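Local coordinates for protein dTDP-glucose 4,6-dehydratase (Klebsiella pneumoniae, PDB 5U4Q) that binds NAD and probably catalyses the dehydration of a nucleotide-linked sugar, as expected of an NAD-dependent epimerase/dehydratase with a Rossmann fold, at residues K325-V328 and D329-D333. Sequence-based numbering, arbitrary orientation.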
loop_
_atom_site.group_PDB
_atom_site.type_symbol
_atom_site.label_atom_id
_atom_site.label_comp_id
_atom_site.label_asym_id
_atom_site.label_seq_id
_atom_site.Cartn_x
_atom_site.Cartn_y
_atom_site.Cartn_z
ATOM N N LYS A 325 -23.220 22.922 -18.316
ATOM C CA LYS A 325 -24.503 23.581 -18.023
ATOM C C LYS A 325 -25.137 22.989 -16.749
ATOM O O LYS A 325 -25.663 23.734 -15.909
ATOM C CB LYS A 325 -25.469 23.485 -19.201
ATOM C CG LYS A 325 -25.062 24.330 -20.410
ATOM C CD LYS A 325 -25.958 24.004 -21.594
ATOM C CE LYS A 325 -25.515 24.736 -22.853
ATOM N NZ LYS A 325 -26.061 26.112 -22.826
ATOM N N ASN A 326 -25.062 21.668 -16.596
ATOM C CA ASN A 326 -25.624 21.007 -15.405
ATOM C C ASN A 326 -24.920 21.488 -14.140
ATOM O O ASN A 326 -25.552 21.796 -13.103
ATOM C CB ASN A 326 -25.511 19.484 -15.520
ATOM C CG ASN A 326 -26.399 18.901 -16.614
ATOM O OD1 ASN A 326 -27.296 19.569 -17.124
ATOM N ND2 ASN A 326 -26.133 17.670 -16.994
ATOM N N PHE A 327 -23.597 21.596 -14.216
ATOM C CA PHE A 327 -22.840 22.055 -13.089
ATOM C C PHE A 327 -23.229 23.473 -12.686
ATOM O O PHE A 327 -23.452 23.773 -11.518
ATOM C CB PHE A 327 -21.318 21.990 -13.315
ATOM C CG PHE A 327 -20.568 22.519 -12.159
ATOM C CD1 PHE A 327 -20.412 21.728 -11.023
ATOM C CD2 PHE A 327 -20.132 23.832 -12.102
ATOM C CE1 PHE A 327 -19.827 22.218 -9.878
ATOM C CE2 PHE A 327 -19.536 24.322 -10.954
ATOM C CZ PHE A 327 -19.389 23.520 -9.843
ATOM N N VAL A 328 -23.277 24.355 -13.678
ATOM C CA VAL A 328 -23.551 25.777 -13.404
ATOM C C VAL A 328 -24.962 25.976 -12.849
ATOM O O VAL A 328 -25.155 26.761 -11.930
ATOM C CB VAL A 328 -23.246 26.639 -14.631
ATOM C CG1 VAL A 328 -23.779 28.068 -14.456
ATOM C CG2 VAL A 328 -21.744 26.654 -14.871
ATOM N N ASP A 329 -25.916 25.232 -13.383
ATOM C CA ASP A 329 -27.291 25.247 -12.853
ATOM C C ASP A 329 -27.298 24.890 -11.372
ATOM O O ASP A 329 -27.917 25.572 -10.560
ATOM C CB ASP A 329 -28.162 24.289 -13.650
ATOM C CG ASP A 329 -29.526 24.082 -13.036
ATOM O OD1 ASP A 329 -30.389 24.988 -13.096
ATOM O OD2 ASP A 329 -29.770 22.994 -12.492
ATOM N N TRP A 330 -26.549 23.850 -11.008
ATOM C CA TRP A 330 -26.447 23.473 -9.604
ATOM C C TRP A 330 -25.773 24.572 -8.780
ATOM O O TRP A 330 -26.282 24.998 -7.743
ATOM C CB TRP A 330 -25.669 22.141 -9.412
ATOM C CG TRP A 330 -25.391 21.944 -7.974
ATOM C CD1 TRP A 330 -26.277 21.566 -7.040
ATOM C CD2 TRP A 330 -24.174 22.249 -7.269
ATOM N NE1 TRP A 330 -25.713 21.614 -5.802
ATOM C CE2 TRP A 330 -24.421 22.033 -5.903
ATOM C CE3 TRP A 330 -22.894 22.664 -7.661
ATOM C CZ2 TRP A 330 -23.445 22.204 -4.936
ATOM C CZ3 TRP A 330 -21.945 22.858 -6.709
ATOM C CH2 TRP A 330 -22.210 22.608 -5.354
ATOM N N TYR A 331 -24.627 25.038 -9.246
ATOM C CA TYR A 331 -23.821 26.002 -8.499
ATOM C C TYR A 331 -24.616 27.300 -8.203
ATOM O O TYR A 331 -24.619 27.781 -7.078
ATOM C CB TYR A 331 -22.516 26.338 -9.233
ATOM C CG TYR A 331 -21.573 27.221 -8.472
ATOM C CD1 TYR A 331 -21.722 28.611 -8.474
ATOM C CD2 TYR A 331 -20.510 26.683 -7.771
ATOM C CE1 TYR A 331 -20.848 29.416 -7.756
ATOM C CE2 TYR A 331 -19.633 27.485 -7.047
ATOM C CZ TYR A 331 -19.823 28.845 -7.035
ATOM O OH TYR A 331 -18.935 29.614 -6.320
ATOM N N LYS A 332 -25.271 27.828 -9.227
ATOM C CA LYS A 332 -25.996 29.103 -9.071
ATOM C C LYS A 332 -27.104 29.004 -8.068
ATOM O O LYS A 332 -27.322 29.941 -7.268
ATOM C CB LYS A 332 -26.565 29.582 -10.402
ATOM C CG LYS A 332 -25.532 30.140 -11.357
ATOM C CD LYS A 332 -26.233 30.800 -12.541
ATOM C CE LYS A 332 -25.287 31.544 -13.430
ATOM N NZ LYS A 332 -26.065 32.354 -14.437
ATOM N N ASP A 333 -27.820 27.894 -8.117
ATOM C CA ASP A 333 -28.914 27.655 -7.204
ATOM C C ASP A 333 -28.407 27.425 -5.790
ATOM O O ASP A 333 -28.925 28.015 -4.842
ATOM C CB ASP A 333 -29.713 26.444 -7.647
ATOM C CG ASP A 333 -30.882 26.175 -6.743
ATOM O OD1 ASP A 333 -31.897 26.884 -6.875
ATOM O OD2 ASP A 333 -30.778 25.247 -5.931
HETATM O O HOH W 1 -28.108 20.866 -12.524
#
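K325 to D333 form about two and a half turns of the amphipathic helix 320-334 near the C-terminus, and four regular i to i+4 bonds run across the junction, from the D329, W330, Y331 and K332 amides to the carbonyls of K325, N326, F327 and V328. The helix packs against helices 194-203 and 271-282, consistent with the smaller C-terminal region of this epimerase/dehydratase family. Much of its buried face is aromatic: F327, W330 and Y331, with V328 beside them. All three aromatic residues hold CG anti to the backbone N (178° for F327). The F327 ring meets the six-membered ring of the W330 indole obliquely, CE1 lying 3.8 Å from W330 CE3; the two planes are inclined at 56° with centroids 5.7 Å apart. One residue on, Y331 runs alongside F327 in the same direction, its CD2 3.9 Å from F327 CZ, so F327 touches both later rings with the far end of its own. F327 and Y331 press on T199 of helix 194-203, while W330 meets the rings of W188, F196 and Y334; its side chain is about 11 Å from the bound NAD. V328 faces helix 271-282, against L278, A281 and L282. Its CG1 also lies alongside the extended chain of K332, 3.9 Å from K332 CE. On the polar side, N326 O accepts from W330 N and from a water whose O is 2.8 Å from N326 O. That same water donates a second bond to D329 OD2, its O 2.7 Å from OD2, tying the carboxylate to the backbone one turn back.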